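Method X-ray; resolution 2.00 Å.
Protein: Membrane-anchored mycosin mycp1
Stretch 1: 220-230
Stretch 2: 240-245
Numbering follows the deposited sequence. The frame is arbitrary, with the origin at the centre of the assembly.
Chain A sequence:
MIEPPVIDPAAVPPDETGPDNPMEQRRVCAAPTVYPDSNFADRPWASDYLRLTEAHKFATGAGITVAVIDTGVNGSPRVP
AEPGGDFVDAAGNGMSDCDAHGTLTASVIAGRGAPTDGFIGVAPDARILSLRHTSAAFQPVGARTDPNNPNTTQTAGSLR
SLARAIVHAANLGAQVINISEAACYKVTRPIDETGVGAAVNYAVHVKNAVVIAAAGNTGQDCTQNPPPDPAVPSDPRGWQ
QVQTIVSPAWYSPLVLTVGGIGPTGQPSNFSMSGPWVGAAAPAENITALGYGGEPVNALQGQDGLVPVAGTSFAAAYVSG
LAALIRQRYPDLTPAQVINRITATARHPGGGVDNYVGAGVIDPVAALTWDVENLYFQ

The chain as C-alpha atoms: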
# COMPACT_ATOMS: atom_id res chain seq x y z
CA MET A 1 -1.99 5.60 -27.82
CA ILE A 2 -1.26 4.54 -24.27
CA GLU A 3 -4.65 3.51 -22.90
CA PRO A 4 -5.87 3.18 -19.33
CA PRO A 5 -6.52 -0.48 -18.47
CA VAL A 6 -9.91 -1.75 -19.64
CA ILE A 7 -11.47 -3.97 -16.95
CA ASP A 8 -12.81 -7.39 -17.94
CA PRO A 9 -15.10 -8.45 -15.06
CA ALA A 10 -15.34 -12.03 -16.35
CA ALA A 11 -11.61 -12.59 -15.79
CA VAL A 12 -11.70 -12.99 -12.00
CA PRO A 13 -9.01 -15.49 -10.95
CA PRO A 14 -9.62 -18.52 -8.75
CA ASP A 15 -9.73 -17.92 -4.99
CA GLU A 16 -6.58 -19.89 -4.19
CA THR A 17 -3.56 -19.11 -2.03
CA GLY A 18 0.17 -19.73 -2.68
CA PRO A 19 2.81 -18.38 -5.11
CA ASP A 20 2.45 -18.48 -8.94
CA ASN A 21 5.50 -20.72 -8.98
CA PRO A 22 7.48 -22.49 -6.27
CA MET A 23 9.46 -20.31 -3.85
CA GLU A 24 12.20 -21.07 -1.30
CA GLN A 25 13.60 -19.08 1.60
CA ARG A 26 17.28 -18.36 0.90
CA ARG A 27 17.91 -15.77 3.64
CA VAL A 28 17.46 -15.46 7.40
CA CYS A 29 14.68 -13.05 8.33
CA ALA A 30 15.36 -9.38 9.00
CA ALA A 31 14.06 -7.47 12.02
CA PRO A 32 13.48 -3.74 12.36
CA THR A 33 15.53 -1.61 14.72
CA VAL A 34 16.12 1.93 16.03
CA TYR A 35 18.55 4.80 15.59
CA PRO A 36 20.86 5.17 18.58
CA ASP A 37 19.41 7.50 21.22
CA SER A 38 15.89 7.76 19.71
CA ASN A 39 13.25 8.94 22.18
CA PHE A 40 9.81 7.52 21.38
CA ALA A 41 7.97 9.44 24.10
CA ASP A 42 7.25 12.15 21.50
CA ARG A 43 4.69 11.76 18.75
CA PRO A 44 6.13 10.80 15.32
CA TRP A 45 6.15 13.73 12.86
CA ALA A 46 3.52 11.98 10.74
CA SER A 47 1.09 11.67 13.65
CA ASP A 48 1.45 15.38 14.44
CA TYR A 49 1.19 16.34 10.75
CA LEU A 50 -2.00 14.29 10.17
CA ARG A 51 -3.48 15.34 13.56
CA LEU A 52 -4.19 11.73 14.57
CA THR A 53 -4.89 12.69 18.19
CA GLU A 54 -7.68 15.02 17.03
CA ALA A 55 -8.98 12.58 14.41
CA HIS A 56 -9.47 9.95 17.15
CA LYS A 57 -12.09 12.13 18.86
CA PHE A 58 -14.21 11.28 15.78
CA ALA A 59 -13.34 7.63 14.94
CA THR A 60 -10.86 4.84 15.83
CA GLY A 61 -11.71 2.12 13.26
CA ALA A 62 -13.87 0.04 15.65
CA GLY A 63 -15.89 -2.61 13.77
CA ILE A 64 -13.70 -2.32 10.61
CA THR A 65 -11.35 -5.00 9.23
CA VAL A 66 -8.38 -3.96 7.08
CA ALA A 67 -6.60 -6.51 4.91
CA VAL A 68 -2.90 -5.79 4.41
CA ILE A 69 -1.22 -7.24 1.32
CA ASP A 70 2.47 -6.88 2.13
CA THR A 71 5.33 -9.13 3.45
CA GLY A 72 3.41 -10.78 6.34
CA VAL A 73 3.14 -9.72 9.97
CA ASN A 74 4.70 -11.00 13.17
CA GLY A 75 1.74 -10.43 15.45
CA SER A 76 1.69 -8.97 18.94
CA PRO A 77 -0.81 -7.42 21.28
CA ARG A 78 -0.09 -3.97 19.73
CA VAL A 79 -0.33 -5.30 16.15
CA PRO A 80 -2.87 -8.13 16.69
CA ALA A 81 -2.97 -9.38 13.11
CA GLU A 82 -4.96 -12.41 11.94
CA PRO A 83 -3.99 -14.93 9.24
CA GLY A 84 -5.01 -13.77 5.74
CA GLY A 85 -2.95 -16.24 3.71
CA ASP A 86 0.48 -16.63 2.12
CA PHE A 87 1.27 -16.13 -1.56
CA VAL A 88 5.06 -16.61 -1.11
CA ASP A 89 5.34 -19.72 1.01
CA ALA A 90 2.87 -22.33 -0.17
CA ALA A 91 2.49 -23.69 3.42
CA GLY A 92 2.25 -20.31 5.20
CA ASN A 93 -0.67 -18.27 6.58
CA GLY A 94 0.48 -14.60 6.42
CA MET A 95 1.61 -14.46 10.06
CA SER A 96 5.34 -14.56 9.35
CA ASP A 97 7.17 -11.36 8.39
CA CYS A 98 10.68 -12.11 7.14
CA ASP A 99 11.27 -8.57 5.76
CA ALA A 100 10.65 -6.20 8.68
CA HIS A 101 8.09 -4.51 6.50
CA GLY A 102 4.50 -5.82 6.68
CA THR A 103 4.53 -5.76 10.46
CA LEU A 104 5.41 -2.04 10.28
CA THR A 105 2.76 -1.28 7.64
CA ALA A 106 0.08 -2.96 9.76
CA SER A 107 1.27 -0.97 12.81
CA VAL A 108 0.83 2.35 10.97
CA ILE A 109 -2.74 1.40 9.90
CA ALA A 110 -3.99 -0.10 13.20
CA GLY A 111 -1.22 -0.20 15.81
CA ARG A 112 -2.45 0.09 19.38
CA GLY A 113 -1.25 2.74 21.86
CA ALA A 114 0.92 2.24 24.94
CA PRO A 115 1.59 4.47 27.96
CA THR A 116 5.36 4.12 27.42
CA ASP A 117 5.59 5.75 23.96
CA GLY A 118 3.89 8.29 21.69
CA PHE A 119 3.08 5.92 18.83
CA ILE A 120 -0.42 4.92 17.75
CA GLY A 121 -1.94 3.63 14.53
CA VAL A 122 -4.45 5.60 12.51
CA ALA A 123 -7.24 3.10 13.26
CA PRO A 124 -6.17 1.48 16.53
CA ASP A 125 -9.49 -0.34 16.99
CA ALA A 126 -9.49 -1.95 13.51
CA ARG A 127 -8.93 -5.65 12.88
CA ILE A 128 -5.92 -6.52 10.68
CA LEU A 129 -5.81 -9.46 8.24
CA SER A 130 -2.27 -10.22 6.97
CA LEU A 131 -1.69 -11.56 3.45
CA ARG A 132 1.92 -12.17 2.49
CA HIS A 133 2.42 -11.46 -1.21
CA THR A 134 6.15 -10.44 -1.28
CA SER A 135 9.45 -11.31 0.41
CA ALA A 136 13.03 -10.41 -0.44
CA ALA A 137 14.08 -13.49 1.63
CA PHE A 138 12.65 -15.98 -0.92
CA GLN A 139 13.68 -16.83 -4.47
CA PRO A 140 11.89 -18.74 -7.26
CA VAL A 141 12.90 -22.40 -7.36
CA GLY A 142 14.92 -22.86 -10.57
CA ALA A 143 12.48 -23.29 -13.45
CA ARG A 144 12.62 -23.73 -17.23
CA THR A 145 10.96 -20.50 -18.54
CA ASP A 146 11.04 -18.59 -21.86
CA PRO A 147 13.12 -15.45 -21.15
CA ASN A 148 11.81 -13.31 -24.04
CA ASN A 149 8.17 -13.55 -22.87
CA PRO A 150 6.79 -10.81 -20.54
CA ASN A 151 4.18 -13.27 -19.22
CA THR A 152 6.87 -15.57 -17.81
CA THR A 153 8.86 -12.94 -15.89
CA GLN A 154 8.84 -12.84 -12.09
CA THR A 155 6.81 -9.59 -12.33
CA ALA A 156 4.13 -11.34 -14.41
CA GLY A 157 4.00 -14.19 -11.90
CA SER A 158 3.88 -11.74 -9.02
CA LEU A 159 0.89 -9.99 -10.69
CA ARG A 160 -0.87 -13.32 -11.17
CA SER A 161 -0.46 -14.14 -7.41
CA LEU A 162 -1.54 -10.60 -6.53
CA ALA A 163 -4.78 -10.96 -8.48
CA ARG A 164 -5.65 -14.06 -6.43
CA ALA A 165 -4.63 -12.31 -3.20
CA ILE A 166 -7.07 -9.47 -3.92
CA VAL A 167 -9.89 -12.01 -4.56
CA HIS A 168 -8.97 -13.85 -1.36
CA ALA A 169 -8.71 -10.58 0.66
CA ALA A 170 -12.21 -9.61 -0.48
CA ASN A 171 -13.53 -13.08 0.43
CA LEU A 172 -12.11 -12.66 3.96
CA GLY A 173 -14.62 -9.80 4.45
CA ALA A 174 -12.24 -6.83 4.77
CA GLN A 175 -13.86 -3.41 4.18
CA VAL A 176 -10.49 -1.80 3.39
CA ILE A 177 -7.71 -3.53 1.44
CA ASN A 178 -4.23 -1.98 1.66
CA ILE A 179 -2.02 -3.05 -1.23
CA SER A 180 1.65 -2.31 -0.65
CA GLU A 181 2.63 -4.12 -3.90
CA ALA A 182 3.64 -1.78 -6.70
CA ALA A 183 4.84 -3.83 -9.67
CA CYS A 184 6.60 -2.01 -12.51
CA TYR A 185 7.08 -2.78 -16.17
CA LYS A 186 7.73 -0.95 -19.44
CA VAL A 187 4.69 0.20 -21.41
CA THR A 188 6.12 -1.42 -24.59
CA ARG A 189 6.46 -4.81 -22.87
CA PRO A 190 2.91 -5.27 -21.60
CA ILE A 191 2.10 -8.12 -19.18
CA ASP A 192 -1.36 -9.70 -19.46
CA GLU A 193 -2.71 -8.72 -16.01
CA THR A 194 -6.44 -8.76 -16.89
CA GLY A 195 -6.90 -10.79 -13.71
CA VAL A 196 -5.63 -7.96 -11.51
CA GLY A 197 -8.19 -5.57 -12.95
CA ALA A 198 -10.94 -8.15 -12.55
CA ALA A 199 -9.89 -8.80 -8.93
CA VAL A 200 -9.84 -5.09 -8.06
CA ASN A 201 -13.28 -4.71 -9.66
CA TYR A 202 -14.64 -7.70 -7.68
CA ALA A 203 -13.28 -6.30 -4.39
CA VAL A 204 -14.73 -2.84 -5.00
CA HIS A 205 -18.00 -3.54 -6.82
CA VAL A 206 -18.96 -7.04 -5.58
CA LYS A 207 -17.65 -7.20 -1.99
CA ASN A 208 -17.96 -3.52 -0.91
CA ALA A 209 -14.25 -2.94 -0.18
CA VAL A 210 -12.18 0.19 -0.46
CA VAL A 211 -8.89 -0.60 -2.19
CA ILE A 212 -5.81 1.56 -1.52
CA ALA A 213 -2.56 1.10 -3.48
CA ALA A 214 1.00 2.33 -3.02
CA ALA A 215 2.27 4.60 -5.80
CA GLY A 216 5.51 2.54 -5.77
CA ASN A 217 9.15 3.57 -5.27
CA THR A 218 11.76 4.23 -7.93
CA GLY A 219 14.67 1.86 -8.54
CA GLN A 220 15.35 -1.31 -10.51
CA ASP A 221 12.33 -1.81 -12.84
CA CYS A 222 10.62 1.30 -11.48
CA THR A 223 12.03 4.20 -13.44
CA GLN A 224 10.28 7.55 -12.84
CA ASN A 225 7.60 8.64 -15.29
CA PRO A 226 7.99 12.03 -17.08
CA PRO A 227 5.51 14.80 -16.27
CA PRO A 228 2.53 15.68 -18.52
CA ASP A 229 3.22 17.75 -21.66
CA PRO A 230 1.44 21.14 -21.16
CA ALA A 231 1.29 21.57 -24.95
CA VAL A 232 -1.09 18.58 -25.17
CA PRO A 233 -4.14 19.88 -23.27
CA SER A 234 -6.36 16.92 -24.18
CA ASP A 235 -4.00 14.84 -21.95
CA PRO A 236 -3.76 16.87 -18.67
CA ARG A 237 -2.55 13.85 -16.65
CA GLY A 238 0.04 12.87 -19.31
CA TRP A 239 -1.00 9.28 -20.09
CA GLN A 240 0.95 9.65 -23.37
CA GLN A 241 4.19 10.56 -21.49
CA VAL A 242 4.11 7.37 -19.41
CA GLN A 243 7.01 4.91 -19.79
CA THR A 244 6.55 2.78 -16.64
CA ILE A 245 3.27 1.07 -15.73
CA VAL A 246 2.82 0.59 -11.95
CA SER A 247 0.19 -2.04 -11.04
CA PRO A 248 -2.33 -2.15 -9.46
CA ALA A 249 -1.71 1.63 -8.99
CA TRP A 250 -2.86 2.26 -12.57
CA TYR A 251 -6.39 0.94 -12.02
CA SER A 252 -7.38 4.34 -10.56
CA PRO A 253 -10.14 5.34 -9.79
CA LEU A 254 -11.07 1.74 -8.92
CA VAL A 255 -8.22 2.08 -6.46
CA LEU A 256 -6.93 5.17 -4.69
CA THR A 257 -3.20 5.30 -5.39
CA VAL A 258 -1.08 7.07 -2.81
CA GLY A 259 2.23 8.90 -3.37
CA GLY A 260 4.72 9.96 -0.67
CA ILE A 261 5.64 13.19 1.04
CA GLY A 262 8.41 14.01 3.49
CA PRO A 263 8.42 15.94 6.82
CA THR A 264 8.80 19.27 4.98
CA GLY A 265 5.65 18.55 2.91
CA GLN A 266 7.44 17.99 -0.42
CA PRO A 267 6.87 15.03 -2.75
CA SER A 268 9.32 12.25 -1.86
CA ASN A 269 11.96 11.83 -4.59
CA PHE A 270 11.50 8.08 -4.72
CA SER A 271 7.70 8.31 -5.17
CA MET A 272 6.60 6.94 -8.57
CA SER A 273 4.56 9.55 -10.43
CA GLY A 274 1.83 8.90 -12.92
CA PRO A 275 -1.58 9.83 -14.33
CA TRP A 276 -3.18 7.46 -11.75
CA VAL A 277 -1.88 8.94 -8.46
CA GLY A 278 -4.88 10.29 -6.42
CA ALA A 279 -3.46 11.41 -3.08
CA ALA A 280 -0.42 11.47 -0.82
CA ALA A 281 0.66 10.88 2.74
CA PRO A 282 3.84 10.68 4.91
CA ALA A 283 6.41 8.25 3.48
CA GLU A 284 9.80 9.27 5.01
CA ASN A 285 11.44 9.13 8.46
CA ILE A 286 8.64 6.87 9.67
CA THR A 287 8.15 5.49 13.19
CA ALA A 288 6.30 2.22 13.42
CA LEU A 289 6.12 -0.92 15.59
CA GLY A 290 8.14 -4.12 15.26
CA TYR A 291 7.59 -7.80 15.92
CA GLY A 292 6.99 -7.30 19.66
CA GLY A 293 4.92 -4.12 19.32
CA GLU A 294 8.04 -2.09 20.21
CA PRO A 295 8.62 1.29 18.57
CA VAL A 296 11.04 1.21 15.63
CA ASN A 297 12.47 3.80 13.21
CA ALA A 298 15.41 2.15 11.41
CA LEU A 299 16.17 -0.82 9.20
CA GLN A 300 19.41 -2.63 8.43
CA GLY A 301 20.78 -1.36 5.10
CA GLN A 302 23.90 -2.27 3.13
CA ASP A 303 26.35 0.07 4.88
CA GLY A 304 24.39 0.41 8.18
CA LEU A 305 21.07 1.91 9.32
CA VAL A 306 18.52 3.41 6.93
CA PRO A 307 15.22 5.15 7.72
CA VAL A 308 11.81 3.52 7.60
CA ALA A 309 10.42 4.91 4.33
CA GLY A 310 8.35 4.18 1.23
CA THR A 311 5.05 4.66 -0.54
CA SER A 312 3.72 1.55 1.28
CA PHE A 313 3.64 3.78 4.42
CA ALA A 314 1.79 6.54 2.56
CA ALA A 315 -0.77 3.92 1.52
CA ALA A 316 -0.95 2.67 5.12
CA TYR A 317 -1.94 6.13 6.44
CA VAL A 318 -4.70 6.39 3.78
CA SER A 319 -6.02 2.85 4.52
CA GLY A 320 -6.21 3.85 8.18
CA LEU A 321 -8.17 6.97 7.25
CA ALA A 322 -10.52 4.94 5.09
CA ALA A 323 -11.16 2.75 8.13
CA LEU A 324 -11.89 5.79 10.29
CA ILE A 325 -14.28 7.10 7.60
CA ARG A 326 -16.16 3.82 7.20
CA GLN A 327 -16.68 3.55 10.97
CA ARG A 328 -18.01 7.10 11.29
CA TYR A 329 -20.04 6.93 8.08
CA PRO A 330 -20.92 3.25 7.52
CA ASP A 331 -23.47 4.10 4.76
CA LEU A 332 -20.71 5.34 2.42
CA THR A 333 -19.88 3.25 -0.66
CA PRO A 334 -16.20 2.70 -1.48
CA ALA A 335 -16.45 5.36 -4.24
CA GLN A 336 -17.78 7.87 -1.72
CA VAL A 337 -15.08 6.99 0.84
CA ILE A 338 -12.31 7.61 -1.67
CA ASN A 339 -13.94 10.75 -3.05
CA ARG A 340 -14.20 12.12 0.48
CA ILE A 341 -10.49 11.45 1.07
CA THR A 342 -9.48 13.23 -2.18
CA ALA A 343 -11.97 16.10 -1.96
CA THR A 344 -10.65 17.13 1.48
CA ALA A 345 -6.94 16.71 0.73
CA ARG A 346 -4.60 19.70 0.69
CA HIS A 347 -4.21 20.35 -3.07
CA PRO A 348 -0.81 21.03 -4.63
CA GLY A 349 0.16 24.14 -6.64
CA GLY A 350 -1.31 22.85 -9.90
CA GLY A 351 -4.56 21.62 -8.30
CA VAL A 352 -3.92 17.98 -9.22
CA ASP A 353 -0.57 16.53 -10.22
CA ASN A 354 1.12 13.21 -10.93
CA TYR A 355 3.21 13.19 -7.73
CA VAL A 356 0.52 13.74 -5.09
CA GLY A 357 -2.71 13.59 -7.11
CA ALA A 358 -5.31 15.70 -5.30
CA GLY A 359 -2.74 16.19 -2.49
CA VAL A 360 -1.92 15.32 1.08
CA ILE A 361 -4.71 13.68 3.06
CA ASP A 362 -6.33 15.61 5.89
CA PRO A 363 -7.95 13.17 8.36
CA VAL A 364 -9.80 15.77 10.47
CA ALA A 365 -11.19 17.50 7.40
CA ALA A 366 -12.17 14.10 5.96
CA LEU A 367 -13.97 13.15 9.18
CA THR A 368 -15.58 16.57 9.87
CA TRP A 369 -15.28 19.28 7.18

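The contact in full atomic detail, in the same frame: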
# COMPACT_ATOMS: atom_id res chain seq x y z
N GLN A 220 15.45 -0.02 -9.82
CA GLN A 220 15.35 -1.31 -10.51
C GLN A 220 14.45 -1.22 -11.75
O GLN A 220 14.84 -0.58 -12.72
CB GLN A 220 14.84 -2.40 -9.56
CG GLN A 220 15.82 -2.81 -8.47
CD GLN A 220 15.21 -3.85 -7.56
OE1 GLN A 220 14.26 -3.56 -6.82
NE2 GLN A 220 15.72 -5.08 -7.63
N ASP A 221 13.27 -1.84 -11.71
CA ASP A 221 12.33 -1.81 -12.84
C ASP A 221 11.43 -0.59 -12.77
O ASP A 221 10.72 -0.28 -13.73
CB ASP A 221 11.45 -3.06 -12.86
CG ASP A 221 12.23 -4.35 -13.16
OD1 ASP A 221 12.42 -5.15 -12.22
OD2 ASP A 221 12.65 -4.55 -14.33
N CYS A 222 11.46 0.12 -11.64
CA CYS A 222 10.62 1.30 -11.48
C CYS A 222 11.43 2.55 -11.77
O CYS A 222 12.08 3.11 -10.87
CB CYS A 222 10.03 1.40 -10.07
SG CYS A 222 9.08 -0.03 -9.53
N THR A 223 11.39 2.98 -13.02
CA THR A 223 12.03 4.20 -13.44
C THR A 223 10.93 5.26 -13.52
O THR A 223 9.83 4.98 -14.02
CB THR A 223 12.82 4.01 -14.75
OG1 THR A 223 11.95 3.53 -15.78
CG2 THR A 223 13.91 2.98 -14.54
N GLN A 224 11.22 6.43 -12.97
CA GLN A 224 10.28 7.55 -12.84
C GLN A 224 9.60 7.92 -14.15
O GLN A 224 10.26 7.97 -15.19
CB GLN A 224 11.03 8.80 -12.33
CG GLN A 224 10.17 10.00 -11.94
CD GLN A 224 9.09 9.63 -10.94
OE1 GLN A 224 8.03 9.13 -11.31
NE2 GLN A 224 9.36 9.86 -9.67
N ASN A 225 8.30 8.19 -14.10
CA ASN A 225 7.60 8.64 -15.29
C ASN A 225 7.81 10.14 -15.52
O ASN A 225 7.88 10.89 -14.55
CB ASN A 225 6.10 8.36 -15.19
CG ASN A 225 5.74 6.95 -15.57
OD1 ASN A 225 6.19 6.44 -16.61
ND2 ASN A 225 4.91 6.29 -14.74
N PRO A 226 7.91 10.57 -16.79
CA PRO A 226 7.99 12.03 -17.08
C PRO A 226 6.69 12.75 -16.75
O PRO A 226 5.64 12.13 -16.75
CB PRO A 226 8.25 12.09 -18.60
CG PRO A 226 8.71 10.75 -19.00
CD PRO A 226 8.16 9.77 -17.99
N PRO A 227 6.75 14.06 -16.48
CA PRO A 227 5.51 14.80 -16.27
C PRO A 227 4.64 14.92 -17.55
O PRO A 227 5.11 14.67 -18.65
CB PRO A 227 6.01 16.19 -15.84
CG PRO A 227 7.35 16.32 -16.46
CD PRO A 227 7.93 14.95 -16.40
N PRO A 228 3.39 15.34 -17.39
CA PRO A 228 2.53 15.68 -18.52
C PRO A 228 3.13 16.75 -19.43
O PRO A 228 3.85 17.63 -18.95
CB PRO A 228 1.28 16.25 -17.86
CG PRO A 228 1.28 15.69 -16.46
CD PRO A 228 2.72 15.52 -16.09
N ASP A 229 2.84 16.69 -20.73
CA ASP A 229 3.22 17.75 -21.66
C ASP A 229 2.11 18.83 -21.68
O ASP A 229 0.99 18.57 -22.12
CB ASP A 229 3.47 17.22 -23.06
CG ASP A 229 4.11 18.26 -23.98
OD1 ASP A 229 4.14 19.45 -23.61
OD2 ASP A 229 4.60 17.87 -25.07
N PRO A 230 2.42 20.04 -21.17
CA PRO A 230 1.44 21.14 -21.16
C PRO A 230 0.95 21.57 -22.54
O PRO A 230 -0.11 22.22 -22.64
CB PRO A 230 2.23 22.30 -20.54
CG PRO A 230 3.35 21.66 -19.79
CD PRO A 230 3.72 20.47 -20.61
N GLN A 240 0.08 9.86 -22.21
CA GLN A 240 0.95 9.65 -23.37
C GLN A 240 2.44 9.87 -23.10
O GLN A 240 3.25 9.56 -23.94
CB GLN A 240 0.51 10.52 -24.55
CG GLN A 240 -0.95 10.32 -24.95
CD GLN A 240 -1.36 8.86 -24.94
OE1 GLN A 240 -0.66 8.00 -25.48
NE2 GLN A 240 -2.45 8.57 -24.26
N GLN A 241 2.79 10.37 -21.92
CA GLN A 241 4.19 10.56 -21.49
C GLN A 241 4.66 9.41 -20.62
O GLN A 241 5.82 9.35 -20.24
CB GLN A 241 4.31 11.88 -20.71
CG GLN A 241 3.69 13.07 -21.42
CD GLN A 241 4.33 13.30 -22.76
OE1 GLN A 241 5.54 13.14 -22.91
NE2 GLN A 241 3.53 13.70 -23.76
N VAL A 242 3.77 8.49 -20.29
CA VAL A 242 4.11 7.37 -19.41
C VAL A 242 5.08 6.41 -20.09
O VAL A 242 4.88 6.07 -21.27
CB VAL A 242 2.85 6.59 -19.00
CG1 VAL A 242 3.21 5.24 -18.37
CG2 VAL A 242 1.99 7.43 -18.08
N GLN A 243 6.10 5.99 -19.35
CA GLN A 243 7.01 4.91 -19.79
C GLN A 243 6.91 3.65 -18.90
O GLN A 243 7.15 2.54 -19.38
CB GLN A 243 8.45 5.40 -19.75
CG GLN A 243 8.66 6.68 -20.54
CD GLN A 243 10.04 7.28 -20.32
OE1 GLN A 243 10.74 6.98 -19.33
NE2 GLN A 243 10.44 8.16 -21.24
N THR A 244 6.60 3.85 -17.62
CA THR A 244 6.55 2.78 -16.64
C THR A 244 5.12 2.61 -16.08
O THR A 244 4.57 3.52 -15.49
CB THR A 244 7.54 3.05 -15.50
OG1 THR A 244 8.85 3.17 -16.04
CG2 THR A 244 7.55 1.92 -14.47
N ILE A 245 4.53 1.45 -16.34
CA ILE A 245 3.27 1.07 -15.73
C ILE A 245 3.57 0.60 -14.30
O ILE A 245 4.53 -0.16 -14.09
CB ILE A 245 2.59 -0.08 -16.52
CG1 ILE A 245 2.28 0.37 -17.96
CG2 ILE A 245 1.34 -0.60 -15.81
CD1 ILE A 245 1.47 1.65 -18.05
O HOH W 1 6.89 14.78 -20.60
O HOH W 2 4.82 15.41 -26.09

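The two stretches run nearly antiparallel, with end-to-end directions 169° apart. Stretch 1 is extended but has no regular helix or strand. In stretch 2, Thr244 and Ile245 begin a strand that continues later in the chain. The backbones come nearest in the middle, where the CA atoms of Asn225 and Val242 are 5.5 Å apart. Pro226 CA and Gln241 CA are 6.0 Å apart. Despite the opposed directions, no backbone-to-backbone hydrogen bond joins the stretches. Each direct hydrogen bond between them uses a side chain. The contact is modest, burying 463 Å² over both sides.

Asn225 provides most of the direct polar bonding. Its CA-to-CB bond points sideways, but the end of the side chain comes nearer to stretch 2. OD1 of Asn225 accepts two backbone hydrogen bonds, from Gln243 N at 2.8 Å and from Thr244 N at 2.8 Å. The second is almost straight, with an angle of 173° at the hydrogen; the first is more bent, at 152°. One carbonyl oxygen can serve both amides because it has two lone pairs. The amide nitrogen of the same side chain works the other way: Asn225 ND2 donates to Thr244 O at 2.9 Å. Asn225 therefore pairs with both the N and the O of Thr244, much as a neighbouring backbone would. Asn225 and Thr244 are buried, so the bonds between them satisfy polar groups with little access to solvent.

Thr244 adds a side-chain bond. Its CA-to-CB bond points toward stretch 1, and its OG1 donates to Thr223 O at 2.9 Å. The two threonine hydroxyls are also close, with Thr223 OG1 and Thr244 OG1 3.1 Å apart.

Within stretch 1, Asn225 N donates to Gln224 OE1 at 3.0 Å. The CA-to-CB bond of Gln224 points away from stretch 2.

Van der Waals contacts fill in around these bonds. The methyl CG2 of Thr244 lies 3.9 Å from Asp221 O. The CA-to-CB bond of Val242 points away overall, but Val242 CG1 still lies 3.7 Å from Asn225 OD1. Val242 CA is 3.6 Å from Asn225 OD1. The CA-to-CB bond of Pro226 points toward stretch 2, and its ring carbon CD lies 3.3 Å from Gln241 O. Its CG is 3.8 Å from Gln243 NE2, so the ring also meets the end of that side chain.

Gln241 has the largest covered area of any residue here, 91 Å². Its chi1 and chi2 are both m, and the side chain lies along the proline run. Gln241 CG is 3.5 Å from Pro227 O and 4.1 Å from Pro228 CA. Farther out, Gln241 NE2 is 3.6 Å from Asp229 CB.

Two waters complete the contact at this end. Water 1 donates to Pro227 O at 2.6 Å and to Gln241 OE1 at 3.1 Å. Water 2 donates to Asp229 OD2 at 2.7 Å and accepts from Gln241 NE2 at 3.2 Å. Both ends of the Gln241 amide are thus linked to stretch 1 through water.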